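Side-chain contacts in coelenterazine-binding protein with bound coelenterazine (Renilla muelleri, PDB 2HPS), which binds the luciferin coelenterazine and probably lets it react with luciferase and oxygen only when calcium is bound: residues Met20-Val25 / Gly132-Asp137; Glu34-Ile39 / Arg63-Leu68; Asn165-Gly170 / Asn178-Asp183. One frame throughout, in Å; residues are numbered along the deposited sequence.

Contact 1. Residues Met20-Val25 / Gly132-Asp137. With CTZ (c2-hydroxy-coelenterazine), chain B.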
loop_
_atom_site.group_PDB
_atom_site.type_symbol
_atom_site.label_atom_id
_atom_site.label_comp_id
_atom_site.label_asym_id
_atom_site.label_seq_id
_atom_site.Cartn_x
_atom_site.Cartn_y
_atom_site.Cartn_z
HETATM N N MSE A 20 -5.691 -3.612 4.681
HETATM C CA MSE A 20 -5.378 -4.000 6.040
HETATM C C MSE A 20 -5.198 -5.496 6.179
HETATM O O MSE A 20 -4.403 -5.961 7.017
HETATM C CB MSE A 20 -6.432 -3.471 7.003
HETATM C CG MSE A 20 -6.484 -1.953 7.096
HETATM SE SE MSE A 20 -4.802 -1.238 7.785
HETATM C CE MSE A 20 -3.840 -0.727 6.302
ATOM N N GLN A 21 -5.901 -6.260 5.340
ATOM C CA GLN A 21 -5.779 -7.703 5.380
ATOM C C GLN A 21 -4.371 -8.137 4.996
ATOM O O GLN A 21 -3.924 -9.205 5.421
ATOM C CB GLN A 21 -6.826 -8.417 4.518
ATOM C CG GLN A 21 -8.162 -8.478 5.214
ATOM C CD GLN A 21 -9.017 -9.689 4.871
ATOM O OE1 GLN A 21 -8.738 -10.453 3.942
ATOM N NE2 GLN A 21 -10.072 -9.857 5.633
ATOM N N ARG A 22 -3.672 -7.301 4.224
ATOM C CA ARG A 22 -2.279 -7.562 3.878
ATOM C C ARG A 22 -1.355 -7.451 5.085
ATOM O O ARG A 22 -0.270 -8.041 5.090
ATOM C CB ARG A 22 -1.798 -6.636 2.745
ATOM C CG ARG A 22 -2.541 -6.851 1.422
ATOM C CD ARG A 22 -2.408 -8.289 0.924
ATOM N NE ARG A 22 -1.013 -8.743 0.960
ATOM C CZ ARG A 22 -0.628 -10.006 0.779
ATOM N NH1 ARG A 22 0.657 -10.317 0.850
ATOM N NH2 ARG A 22 -1.524 -10.958 0.523
ATOM N N VAL A 23 -1.792 -6.719 6.104
ATOM C CA VAL A 23 -1.018 -6.578 7.328
ATOM C C VAL A 23 -1.239 -7.819 8.218
ATOM O O VAL A 23 -0.382 -8.197 9.018
ATOM C CB VAL A 23 -1.356 -5.242 8.047
ATOM C CG1 VAL A 23 -0.454 -5.024 9.285
ATOM C CG2 VAL A 23 -1.210 -4.054 7.088
ATOM N N ASP A 24 -2.391 -8.477 8.034
ATOM C CA ASP A 24 -2.802 -9.630 8.827
ATOM C C ASP A 24 -2.118 -10.921 8.359
ATOM O O ASP A 24 -2.718 -11.771 7.693
ATOM C CB ASP A 24 -4.342 -9.773 8.794
ATOM C CG ASP A 24 -4.840 -10.940 9.630
ATOM O OD1 ASP A 24 -4.090 -11.426 10.499
ATOM O OD2 ASP A 24 -5.977 -11.388 9.408
ATOM N N VAL A 25 -0.852 -11.066 8.730
ATOM C CA VAL A 25 -0.014 -12.102 8.147
ATOM C C VAL A 25 -0.387 -13.530 8.622
ATOM O O VAL A 25 -0.076 -14.513 7.927
ATOM C CB VAL A 25 1.492 -11.730 8.366
ATOM C CG1 VAL A 25 1.887 -11.901 9.837
ATOM C CG2 VAL A 25 2.403 -12.494 7.435
ATOM N N GLY A 132 4.990 -9.617 0.001
ATOM C CA GLY A 132 3.899 -10.600 0.057
ATOM C C GLY A 132 4.304 -11.938 -0.548
ATOM O O GLY A 132 3.892 -12.283 -1.659
ATOM N N PRO A 133 5.114 -12.711 0.182
ATOM C CA PRO A 133 5.621 -14.011 -0.309
ATOM C C PRO A 133 4.535 -15.058 -0.535
ATOM O O PRO A 133 4.774 -16.072 -1.207
ATOM C CB PRO A 133 6.602 -14.460 0.779
ATOM C CG PRO A 133 6.266 -13.617 1.999
ATOM C CD PRO A 133 5.618 -12.358 1.525
ATOM N N ASP A 134 3.351 -14.805 0.005
ATOM C CA ASP A 134 2.192 -15.667 -0.212
ATOM C C ASP A 134 1.599 -15.482 -1.624
ATOM O O ASP A 134 0.796 -16.311 -2.082
ATOM C CB ASP A 134 1.129 -15.355 0.845
ATOM C CG ASP A 134 0.722 -13.896 0.836
ATOM O OD1 ASP A 134 1.613 -13.029 1.004
ATOM O OD2 ASP A 134 -0.483 -13.604 0.641
ATOM N N LEU A 135 1.977 -14.395 -2.307
ATOM C CA LEU A 135 1.407 -14.046 -3.617
ATOM C C LEU A 135 2.009 -14.838 -4.772
ATOM O O LEU A 135 3.228 -14.816 -4.972
ATOM C CB LEU A 135 1.580 -12.541 -3.887
ATOM C CG LEU A 135 0.821 -11.607 -2.927
ATOM C CD1 LEU A 135 1.201 -10.148 -3.165
ATOM C CD2 LEU A 135 -0.684 -11.803 -3.024
ATOM N N THR A 136 1.139 -15.538 -5.509
ATOM C CA THR A 136 1.541 -16.322 -6.684
ATOM C C THR A 136 2.122 -15.423 -7.769
ATOM O O THR A 136 1.809 -14.223 -7.841
ATOM C CB THR A 136 0.341 -17.066 -7.307
ATOM O OG1 THR A 136 -0.660 -16.122 -7.689
ATOM C CG2 THR A 136 -0.273 -18.045 -6.313
ATOM N N ASP A 137 2.924 -16.020 -8.649
ATOM C CA ASP A 137 3.405 -15.301 -9.839
ATOM C C ASP A 137 2.235 -14.710 -10.640
ATOM O O ASP A 137 2.296 -13.559 -11.079
ATOM C CB ASP A 137 4.257 -16.216 -10.729
ATOM C CG ASP A 137 5.505 -16.725 -10.045
ATOM O OD1 ASP A 137 5.916 -16.210 -8.985
ATOM O OD2 ASP A 137 6.109 -17.686 -10.586
HETATM N N1 CTZ B . 1.507 -3.600 -0.421
HETATM C C2 CTZ B . 1.785 -4.394 0.648
HETATM C C3 CTZ B . 1.165 -5.668 0.277
HETATM N N4 CTZ B . 0.594 -5.594 -0.922
HETATM C C5 CTZ B . -0.085 -6.506 -1.647
HETATM C C6 CTZ B . -0.604 -6.124 -2.887
HETATM N N7 CTZ B . -0.426 -4.873 -3.363
HETATM C C8 CTZ B . 0.260 -3.940 -2.665
HETATM C C9 CTZ B . 0.794 -4.330 -1.339
HETATM C C10 CTZ B . 2.538 -4.000 1.897
HETATM C C11 CTZ B . 1.724 -2.923 2.569
HETATM C C12 CTZ B . 2.222 -1.622 2.630
HETATM C C13 CTZ B . 1.492 -0.603 3.229
HETATM C C14 CTZ B . 0.243 -0.910 3.778
HETATM C C15 CTZ B . -0.272 -2.214 3.713
HETATM C C16 CTZ B . 0.472 -3.228 3.104
HETATM O O17 CTZ B . -0.474 0.083 4.361
HETATM O O18 CTZ B . 1.149 -6.742 0.996
HETATM C C19 CTZ B . -1.325 -7.123 -3.707
HETATM C C20 CTZ B . -2.132 -8.104 -3.126
HETATM C C21 CTZ B . -2.786 -9.037 -3.928
HETATM C C22 CTZ B . -2.622 -9.005 -5.320
HETATM C C23 CTZ B . -1.811 -8.045 -5.909
HETATM C C24 CTZ B . -1.157 -7.105 -5.103
HETATM O O25 CTZ B . -3.268 -9.934 -6.075
HETATM C C26 CTZ B . 0.461 -2.516 -3.152
HETATM C C27 CTZ B . 1.670 -2.474 -4.051
HETATM C C28 CTZ B . 2.821 -1.777 -3.687
HETATM C C29 CTZ B . 3.914 -1.761 -4.554
HETATM C C30 CTZ B . 3.851 -2.458 -5.771
HETATM C C31 CTZ B . 2.693 -3.142 -6.140
HETATM C C32 CTZ B . 1.595 -3.144 -5.276
#

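Contact 2. Residues Glu34-Ile39 / Arg63-Leu68. With CTZ (c2-hydroxy-coelenterazine), chain B.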
loop_
_atom_site.group_PDB
_atom_site.type_symbol
_atom_site.label_atom_id
_atom_site.label_comp_id
_atom_site.label_asym_id
_atom_site.label_seq_id
_atom_site.Cartn_x
_atom_site.Cartn_y
_atom_site.Cartn_z
ATOM N N GLU A 34 3.602 -4.079 15.341
ATOM C CA GLU A 34 4.745 -4.856 14.854
ATOM C C GLU A 34 4.463 -5.599 13.551
ATOM O O GLU A 34 5.370 -5.810 12.774
ATOM C CB GLU A 34 5.339 -5.800 15.911
ATOM C CG GLU A 34 4.388 -6.804 16.488
ATOM C CD GLU A 34 3.785 -6.331 17.800
ATOM O OE1 GLU A 34 3.840 -7.126 18.775
ATOM O OE2 GLU A 34 3.271 -5.176 17.866
ATOM N N ASP A 35 3.207 -5.990 13.322
ATOM C CA ASP A 35 2.801 -6.557 12.020
ATOM C C ASP A 35 3.082 -5.555 10.886
ATOM O O ASP A 35 3.526 -5.929 9.790
ATOM C CB ASP A 35 1.308 -6.917 12.019
ATOM C CG ASP A 35 0.950 -8.040 13.004
ATOM O OD1 ASP A 35 1.798 -8.906 13.311
ATOM O OD2 ASP A 35 -0.220 -8.061 13.450
ATOM N N TYR A 36 2.808 -4.284 11.156
ATOM C CA TYR A 36 3.072 -3.226 10.184
ATOM C C TYR A 36 4.585 -3.026 9.966
ATOM O O TYR A 36 5.060 -2.919 8.832
ATOM C CB TYR A 36 2.343 -1.943 10.608
ATOM C CG TYR A 36 1.899 -1.081 9.439
ATOM C CD1 TYR A 36 1.163 -1.632 8.372
ATOM C CD2 TYR A 36 2.186 0.291 9.414
ATOM C CE1 TYR A 36 0.757 -0.834 7.293
ATOM C CE2 TYR A 36 1.777 1.089 8.353
ATOM C CZ TYR A 36 1.073 0.525 7.296
ATOM O OH TYR A 36 0.679 1.346 6.256
ATOM N N GLU A 37 5.348 -3.027 11.061
ATOM C CA GLU A 37 6.810 -2.941 11.000
ATOM C C GLU A 37 7.414 -4.094 10.214
ATOM O O GLU A 37 8.430 -3.929 9.569
ATOM C CB GLU A 37 7.406 -2.947 12.413
ATOM C CG GLU A 37 7.017 -1.757 13.283
ATOM C CD GLU A 37 7.709 -1.791 14.636
ATOM O OE1 GLU A 37 8.896 -1.418 14.681
ATOM O OE2 GLU A 37 7.070 -2.186 15.644
ATOM N N LEU A 38 6.782 -5.269 10.265
ATOM C CA LEU A 38 7.280 -6.404 9.499
ATOM C C LEU A 38 7.340 -6.095 8.003
ATOM O O LEU A 38 8.276 -6.496 7.320
ATOM C CB LEU A 38 6.412 -7.642 9.746
ATOM C CG LEU A 38 6.748 -8.914 8.948
ATOM C CD1 LEU A 38 8.162 -9.412 9.211
ATOM C CD2 LEU A 38 5.703 -10.019 9.265
ATOM N N ILE A 39 6.317 -5.404 7.504
ATOM C CA ILE A 39 6.304 -4.961 6.103
ATOM C C ILE A 39 7.512 -4.065 5.801
ATOM O O ILE A 39 8.233 -4.291 4.825
ATOM C CB ILE A 39 4.979 -4.257 5.767
ATOM C CG1 ILE A 39 3.852 -5.282 5.854
ATOM C CG2 ILE A 39 5.046 -3.604 4.358
ATOM C CD1 ILE A 39 2.473 -4.700 5.825
ATOM N N ARG A 63 4.693 6.200 11.510
ATOM C CA ARG A 63 3.888 7.415 11.416
ATOM C C ARG A 63 2.470 7.095 10.921
ATOM O O ARG A 63 1.467 7.567 11.479
ATOM C CB ARG A 63 4.574 8.431 10.495
ATOM C CG ARG A 63 3.937 9.845 10.590
ATOM C CD ARG A 63 4.650 10.810 9.623
ATOM N NE ARG A 63 4.304 10.532 8.229
ATOM C CZ ARG A 63 3.187 10.950 7.637
ATOM N NH1 ARG A 63 2.295 11.671 8.311
ATOM N NH2 ARG A 63 2.953 10.628 6.373
ATOM N N VAL A 64 2.403 6.287 9.868
ATOM C CA VAL A 64 1.134 5.795 9.322
ATOM C C VAL A 64 0.439 4.857 10.328
ATOM O O VAL A 64 -0.763 4.972 10.526
ATOM C CB VAL A 64 1.334 5.174 7.919
ATOM C CG1 VAL A 64 0.028 4.602 7.363
ATOM C CG2 VAL A 64 1.884 6.239 6.964
ATOM N N ALA A 65 1.197 3.993 11.008
ATOM C CA ALA A 65 0.608 3.112 12.049
ATOM C C ALA A 65 -0.175 3.918 13.087
ATOM O O ALA A 65 -1.263 3.518 13.524
ATOM C CB ALA A 65 1.686 2.261 12.720
ATOM N N ASP A 66 0.364 5.071 13.466
ATOM C CA ASP A 66 -0.333 5.957 14.407
ATOM C C ASP A 66 -1.701 6.377 13.880
ATOM O O ASP A 66 -2.704 6.354 14.602
ATOM C CB ASP A 66 0.508 7.193 14.734
ATOM C CG ASP A 66 1.759 6.869 15.557
ATOM O OD1 ASP A 66 1.859 5.775 16.160
ATOM O OD2 ASP A 66 2.675 7.722 15.576
ATOM N N GLN A 67 -1.752 6.743 12.605
ATOM C CA GLN A 67 -3.015 7.109 11.972
ATOM C C GLN A 67 -3.997 5.930 11.903
ATOM O O GLN A 67 -5.220 6.119 11.997
ATOM C CB GLN A 67 -2.744 7.642 10.569
ATOM C CG GLN A 67 -1.734 8.811 10.543
ATOM C CD GLN A 67 -1.472 9.347 9.134
ATOM O OE1 GLN A 67 -1.071 10.506 8.951
ATOM N NE2 GLN A 67 -1.689 8.507 8.137
ATOM N N LEU A 68 -3.457 4.726 11.722
ATOM C CA LEU A 68 -4.279 3.525 11.588
ATOM C C LEU A 68 -4.809 3.034 12.938
ATOM O O LEU A 68 -5.625 2.121 12.991
ATOM C CB LEU A 68 -3.505 2.415 10.873
ATOM C CG LEU A 68 -3.087 2.780 9.439
ATOM C CD1 LEU A 68 -2.190 1.692 8.836
ATOM C CD2 LEU A 68 -4.326 3.053 8.572
HETATM N N1 CTZ B . 1.507 -3.600 -0.421
HETATM C C2 CTZ B . 1.785 -4.394 0.648
HETATM C C3 CTZ B . 1.165 -5.668 0.277
HETATM N N4 CTZ B . 0.594 -5.594 -0.922
HETATM C C5 CTZ B . -0.085 -6.506 -1.647
HETATM C C6 CTZ B . -0.604 -6.124 -2.887
HETATM N N7 CTZ B . -0.426 -4.873 -3.363
HETATM C C8 CTZ B . 0.260 -3.940 -2.665
HETATM C C9 CTZ B . 0.794 -4.330 -1.339
HETATM C C10 CTZ B . 2.538 -4.000 1.897
HETATM C C11 CTZ B . 1.724 -2.923 2.569
HETATM C C12 CTZ B . 2.222 -1.622 2.630
HETATM C C13 CTZ B . 1.492 -0.603 3.229
HETATM C C14 CTZ B . 0.243 -0.910 3.778
HETATM C C15 CTZ B . -0.272 -2.214 3.713
HETATM C C16 CTZ B . 0.472 -3.228 3.104
HETATM O O17 CTZ B . -0.474 0.083 4.361
HETATM O O18 CTZ B . 1.149 -6.742 0.996
HETATM C C19 CTZ B . -1.325 -7.123 -3.707
HETATM C C20 CTZ B . -2.132 -8.104 -3.126
HETATM C C21 CTZ B . -2.786 -9.037 -3.928
HETATM C C22 CTZ B . -2.622 -9.005 -5.320
HETATM C C23 CTZ B . -1.811 -8.045 -5.909
HETATM C C24 CTZ B . -1.157 -7.105 -5.103
HETATM O O25 CTZ B . -3.268 -9.934 -6.075
HETATM C C26 CTZ B . 0.461 -2.516 -3.152
HETATM C C27 CTZ B . 1.670 -2.474 -4.051
HETATM C C28 CTZ B . 2.821 -1.777 -3.687
HETATM C C29 CTZ B . 3.914 -1.761 -4.554
HETATM C C30 CTZ B . 3.851 -2.458 -5.771
HETATM C C31 CTZ B . 2.693 -3.142 -6.140
HETATM C C32 CTZ B . 1.595 -3.144 -5.276
#

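Contact 3. Residues Asn165-Gly170 / Asn178-Asp183. With CTZ (c2-hydroxy-coelenterazine), chain B.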
loop_
_atom_site.group_PDB
_atom_site.type_symbol
_atom_site.label_atom_id
_atom_site.label_comp_id
_atom_site.label_asym_id
_atom_site.label_seq_id
_atom_site.Cartn_x
_atom_site.Cartn_y
_atom_site.Cartn_z
ATOM N N ASN A 165 -2.892 7.415 -5.707
ATOM C CA ASN A 165 -3.926 8.404 -5.396
ATOM C C ASN A 165 -5.337 7.869 -5.570
ATOM O O ASN A 165 -6.220 8.146 -4.761
ATOM C CB ASN A 165 -3.703 9.668 -6.225
ATOM C CG ASN A 165 -2.690 10.581 -5.582
ATOM O OD1 ASN A 165 -2.993 11.214 -4.569
ATOM N ND2 ASN A 165 -1.485 10.652 -6.146
ATOM N N ASP A 166 -5.553 7.106 -6.635
ATOM C CA ASP A 166 -6.888 6.590 -6.877
ATOM C C ASP A 166 -7.286 5.585 -5.781
ATOM O O ASP A 166 -8.409 5.628 -5.262
ATOM C CB ASP A 166 -6.773 5.883 -8.235
ATOM C CG ASP A 166 -8.060 5.287 -8.717
ATOM O OD1 ASP A 166 -9.103 5.428 -8.036
ATOM O OD2 ASP A 166 -8.000 4.681 -9.813
ATOM N N PHE A 167 -6.352 4.724 -5.404
ATOM C CA PHE A 167 -6.630 3.770 -4.328
ATOM C C PHE A 167 -6.885 4.485 -2.999
ATOM O O PHE A 167 -7.864 4.198 -2.320
ATOM C CB PHE A 167 -5.497 2.775 -4.184
ATOM C CG PHE A 167 -5.795 1.688 -3.177
ATOM C CD1 PHE A 167 -6.565 0.588 -3.546
ATOM C CD2 PHE A 167 -5.340 1.781 -1.868
ATOM C CE1 PHE A 167 -6.873 -0.421 -2.625
ATOM C CE2 PHE A 167 -5.642 0.768 -0.928
ATOM C CZ PHE A 167 -6.397 -0.336 -1.310
ATOM N N LEU A 168 -6.007 5.419 -2.635
ATOM C CA LEU A 168 -6.094 6.046 -1.311
ATOM C C LEU A 168 -7.245 7.037 -1.142
ATOM O O LEU A 168 -7.815 7.130 -0.046
ATOM C CB LEU A 168 -4.755 6.711 -0.944
ATOM C CG LEU A 168 -3.587 5.775 -0.612
ATOM C CD1 LEU A 168 -2.366 6.651 -0.322
ATOM C CD2 LEU A 168 -3.890 4.834 0.565
ATOM N N PHE A 169 -7.601 7.768 -2.199
ATOM C CA PHE A 169 -8.577 8.848 -2.095
ATOM C C PHE A 169 -9.830 8.714 -2.951
ATOM O O PHE A 169 -10.775 9.496 -2.782
ATOM C CB PHE A 169 -7.911 10.205 -2.402
ATOM C CG PHE A 169 -6.766 10.510 -1.496
ATOM C CD1 PHE A 169 -6.983 10.788 -0.160
ATOM C CD2 PHE A 169 -5.457 10.510 -1.982
ATOM C CE1 PHE A 169 -5.917 11.067 0.684
ATOM C CE2 PHE A 169 -4.393 10.780 -1.144
ATOM C CZ PHE A 169 -4.622 11.053 0.189
ATOM N N GLY A 170 -9.830 7.752 -3.871
ATOM C CA GLY A 170 -10.945 7.570 -4.796
ATOM C C GLY A 170 -12.218 7.138 -4.088
ATOM O O GLY A 170 -12.179 6.267 -3.226
ATOM N N ASN A 178 -9.160 -1.253 -8.027
ATOM C CA ASN A 178 -9.564 -2.651 -7.867
ATOM C C ASN A 178 -8.419 -3.661 -7.977
ATOM O O ASN A 178 -8.599 -4.831 -7.628
ATOM C CB ASN A 178 -10.650 -3.016 -8.891
ATOM C CG ASN A 178 -12.044 -2.474 -8.520
ATOM O OD1 ASN A 178 -12.279 -1.942 -7.412
ATOM N ND2 ASN A 178 -12.997 -2.633 -9.464
ATOM N N ALA A 179 -7.255 -3.210 -8.460
ATOM C CA ALA A 179 -6.135 -4.122 -8.722
ATOM C C ALA A 179 -4.926 -3.928 -7.803
ATOM O O ALA A 179 -4.164 -4.880 -7.580
ATOM C CB ALA A 179 -5.691 -4.009 -10.166
ATOM N N PHE A 180 -4.752 -2.706 -7.298
ATOM C CA PHE A 180 -3.526 -2.306 -6.573
ATOM C C PHE A 180 -3.164 -3.242 -5.418
ATOM O O PHE A 180 -1.978 -3.598 -5.253
ATOM C CB PHE A 180 -3.665 -0.860 -6.076
ATOM C CG PHE A 180 -2.377 -0.230 -5.545
ATOM C CD1 PHE A 180 -1.139 -0.513 -6.115
ATOM C CD2 PHE A 180 -2.434 0.716 -4.507
ATOM C CE1 PHE A 180 0.027 0.090 -5.617
ATOM C CE2 PHE A 180 -1.278 1.325 -4.019
ATOM C CZ PHE A 180 -0.042 1.014 -4.575
ATOM N N TYR A 181 -4.181 -3.598 -4.622
ATOM C CA TYR A 181 -4.044 -4.536 -3.514
ATOM C C TYR A 181 -4.743 -5.873 -3.790
ATOM O O TYR A 181 -5.165 -6.590 -2.856
ATOM C CB TYR A 181 -4.568 -3.881 -2.229
ATOM C CG TYR A 181 -3.523 -3.033 -1.548
ATOM C CD1 TYR A 181 -2.703 -3.570 -0.554
ATOM C CD2 TYR A 181 -3.338 -1.690 -1.911
ATOM C CE1 TYR A 181 -1.741 -2.797 0.070
ATOM C CE2 TYR A 181 -2.364 -0.902 -1.281
ATOM C CZ TYR A 181 -1.577 -1.476 -0.291
ATOM O OH TYR A 181 -0.612 -0.715 0.335
ATOM N N GLY A 182 -4.843 -6.215 -5.074
ATOM C CA GLY A 182 -5.536 -7.447 -5.512
ATOM C C GLY A 182 -7.050 -7.386 -5.371
ATOM O O GLY A 182 -7.625 -6.321 -5.122
ATOM N N ASP A 183 -7.696 -8.539 -5.533
ATOM C CA ASP A 183 -9.155 -8.578 -5.544
ATOM C C ASP A 183 -9.660 -8.111 -4.187
ATOM O O ASP A 183 -9.208 -8.591 -3.143
ATOM C CB ASP A 183 -9.669 -9.993 -5.834
ATOM C CG ASP A 183 -9.343 -10.473 -7.241
ATOM O OD1 ASP A 183 -9.085 -9.641 -8.157
ATOM O OD2 ASP A 183 -9.381 -11.708 -7.432
HETATM N N1 CTZ B . 1.507 -3.600 -0.421
HETATM C C2 CTZ B . 1.785 -4.394 0.648
HETATM C C3 CTZ B . 1.165 -5.668 0.277
HETATM N N4 CTZ B . 0.594 -5.594 -0.922
HETATM C C5 CTZ B . -0.085 -6.506 -1.647
HETATM C C6 CTZ B . -0.604 -6.124 -2.887
HETATM N N7 CTZ B . -0.426 -4.873 -3.363
HETATM C C8 CTZ B . 0.260 -3.940 -2.665
HETATM C C9 CTZ B . 0.794 -4.330 -1.339
HETATM C C10 CTZ B . 2.538 -4.000 1.897
HETATM C C11 CTZ B . 1.724 -2.923 2.569
HETATM C C12 CTZ B . 2.222 -1.622 2.630
HETATM C C13 CTZ B . 1.492 -0.603 3.229
HETATM C C14 CTZ B . 0.243 -0.910 3.778
HETATM C C15 CTZ B . -0.272 -2.214 3.713
HETATM C C16 CTZ B . 0.472 -3.228 3.104
HETATM O O17 CTZ B . -0.474 0.083 4.361
HETATM O O18 CTZ B . 1.149 -6.742 0.996
HETATM C C19 CTZ B . -1.325 -7.123 -3.707
HETATM C C20 CTZ B . -2.132 -8.104 -3.126
HETATM C C21 CTZ B . -2.786 -9.037 -3.928
HETATM C C22 CTZ B . -2.622 -9.005 -5.320
HETATM C C23 CTZ B . -1.811 -8.045 -5.909
HETATM C C24 CTZ B . -1.157 -7.105 -5.103
HETATM O O25 CTZ B . -3.268 -9.934 -6.075
HETATM C C26 CTZ B . 0.461 -2.516 -3.152
HETATM C C27 CTZ B . 1.670 -2.474 -4.051
HETATM C C28 CTZ B . 2.821 -1.777 -3.687
HETATM C C29 CTZ B . 3.914 -1.761 -4.554
HETATM C C30 CTZ B . 3.851 -2.458 -5.771
HETATM C C31 CTZ B . 2.693 -3.142 -6.140
HETATM C C32 CTZ B . 1.595 -3.144 -5.276
#

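Contact 1. Residues Met20-Val25 / Gly132-Asp137
The guanidinium of R22 meets the carboxylate of D134 at its edge, the two planes being only 9° apart, and O18 of the bound c2-hydroxy-coelenterazine is a second in-plane partner at the edge. One face of the guanidinium lies beneath L135, whose CD1 stands 4.0 Å above the plane and toward the rim; C20 of the ligand is on that face too. Also near the plane, along the NH1 side, is the backbone of G132, with R22 NH1 3.3 Å from G132 CA.

The salt bridge is end-on and bidentate. R22 NH1 donates to D134 OD1 at 2.9 Å and R22 NH2 to D134 OD2 at 2.8 Å, both with an N-H...O angle of 163°, and each oxygen offers its syn lone pair. Two nearly straight bonds in one plane fix the rotation of the carboxylate against the guanidinium. R22 NE donates separately to the ligand carbonyl oxygen O18 at 2.9 Å and 166°. Bends at chi2 and chi3 curl the arginine chain around O18, so that NE reaches it; R22 CB also lies 3.4 Å from O18. D134 thus acts as a second-shell residue that orients the arginine on the ligand, and the positive charge would be expected to polarise the carbonyl. L135 adds an apolar wall, with L135 CD2 3.6 Å from C21 of the ligand.

A type I turn from G132 to L135 presents D134 and L135 together. This turn joins helix 121-131 to helix 137-147, whose N-cap is T136. On the other side, R22 lies around the C-terminal part of helix 6-21, while V23 packs on I31 of strand 30-32 and M20 also reaches A81 of helix 78-91. The contact therefore ties that region to a connection between two helices far along the chain.

Contact 2. Residues Glu34-Ile39 / Arg63-Leu68
Y36 carries the whole interface from its own helix, meeting V64, A65 and L68, and no hydrogen bond crosses between the two segments. The CH-pi contact comes from L68, whose CD1 sits over a face of the Y36 ring, 4.2 Å from the ring centroid and 26° off the normal. The methyl is displaced toward the phenol end, since L68 CD1 is 3.8 Å from Y36 CZ. The two side chains cross at about a right angle, and the CD1 branch of L68 is the one that meets the ring.

Apolar contacts make up the rest. V64 approaches the ring obliquely, with V64 CG1 3.5 Å from Y36 OH; this branch is anti to the backbone N (chi1 178°), which directs it at the phenol end of the tyrosine. A65 CB lies 3.9 Å from Y36 CD2, on the ring half nearer the backbone, again obliquely. The three residues together touch the tyrosine along its length.

The polar interaction belongs to the ligand. Y36 OH and O17 of c2-hydroxy-coelenterazine are 2.6 Å apart, a short hydrogen bond in which O17 lies in the plane of the tyrosine ring. The same hydroxyl bonds Q103 and R19, so a buried oxygen has three polar partners while its ring is held by hydrocarbon. I39 adds an apolar touch, with I39 CG2 3.5 Å from ligand C10.

The axes of segments 34-39 and 63-68 approach to 10.3 Å, their directions 145° apart, nearer antiparallel than perpendicular; the segments fall in the ranges of EF-hand 1 and EF-hand 2. V64 and L68 also touch R19 of helix 6-21. F61, one turn before A65 on helix 51-68, meets the Y36 ring and I39, and L68 O is bonded by N84 of helix 78-91.

Contact 3. Residues Asn165-Gly170 / Asn178-Asp183
This is a buried aromatic cluster of F167, F180 and Y181, joining the last turns of helix 157-169 to the end of helix 175-180 and the loop after it. The two helices are near neighbours in sequence, and the rings pack the two segments together, with seven residues between them.

F167 and Y181 form an offset stack, their centroids 4.8 Å apart and their planes inclined by 30°. Y181 CD2 lies over one face of the F167 ring, displaced toward the rim and 3.4 Å from F167 CZ. F180 pairs with the same phenylalanine differently: its edge is turned toward the F167 face in an offset edge-to-face pair, planes at 73° and centroids 5.7 Å apart, with F180 CD2 3.7 Å from F167 CB. The chi1 of F167 (-174°) extends its ring away from the backbone N and across to both partners.

Beyond the cluster lies c2-hydroxy-coelenterazine. Y181 sits between F167 and the ligand core, with Y181 CE1 3.3 Å from ligand C9 and the face of its ring toward C8. F180 sets a ring face against ligand C26. The backbone takes part as well: F180 O is 2.8 Å from ligand N7. G182, at a positive phi, brings its CA within 3.3 Å of ligand C22. M16 and R19 of helix 6-21 pack on F167 and Y181 respectively, and L147 and T163 on F180. The F180 side chain is about 11 Å from those of E159 and D148, likely calcium ligands as in a near-identical protein; no calcium is bound here.

With no hydrogen bond across the segments, cohesion probably rests on dispersion and ring electrostatics, and the buried rings line this side of the ligand with an aromatic, hydrocarbon surface.

In the fold
Along the chain, contact 2 falls wholly between the two segments of contact 1, and contact 3 follows both. Contact 1 is in the middle: its centre is about 15 Å from each of the other two, and it touches both, V23 CG2 packing 3.6 Å from Y36 CD1 and R22 CG 3.8 Å from Y181 CD1. Contacts 2 and 3 stand on opposite sides of the chain's centre, centres about 19 Å apart and nearest atoms about 6 Å. All three border the same coelenterazine, and R19 of helix 6-21 packs beside contacts 2 and 3. The pocket thus draws on parts of the chain far apart in sequence, from the first EF-hand range to segment 178-183.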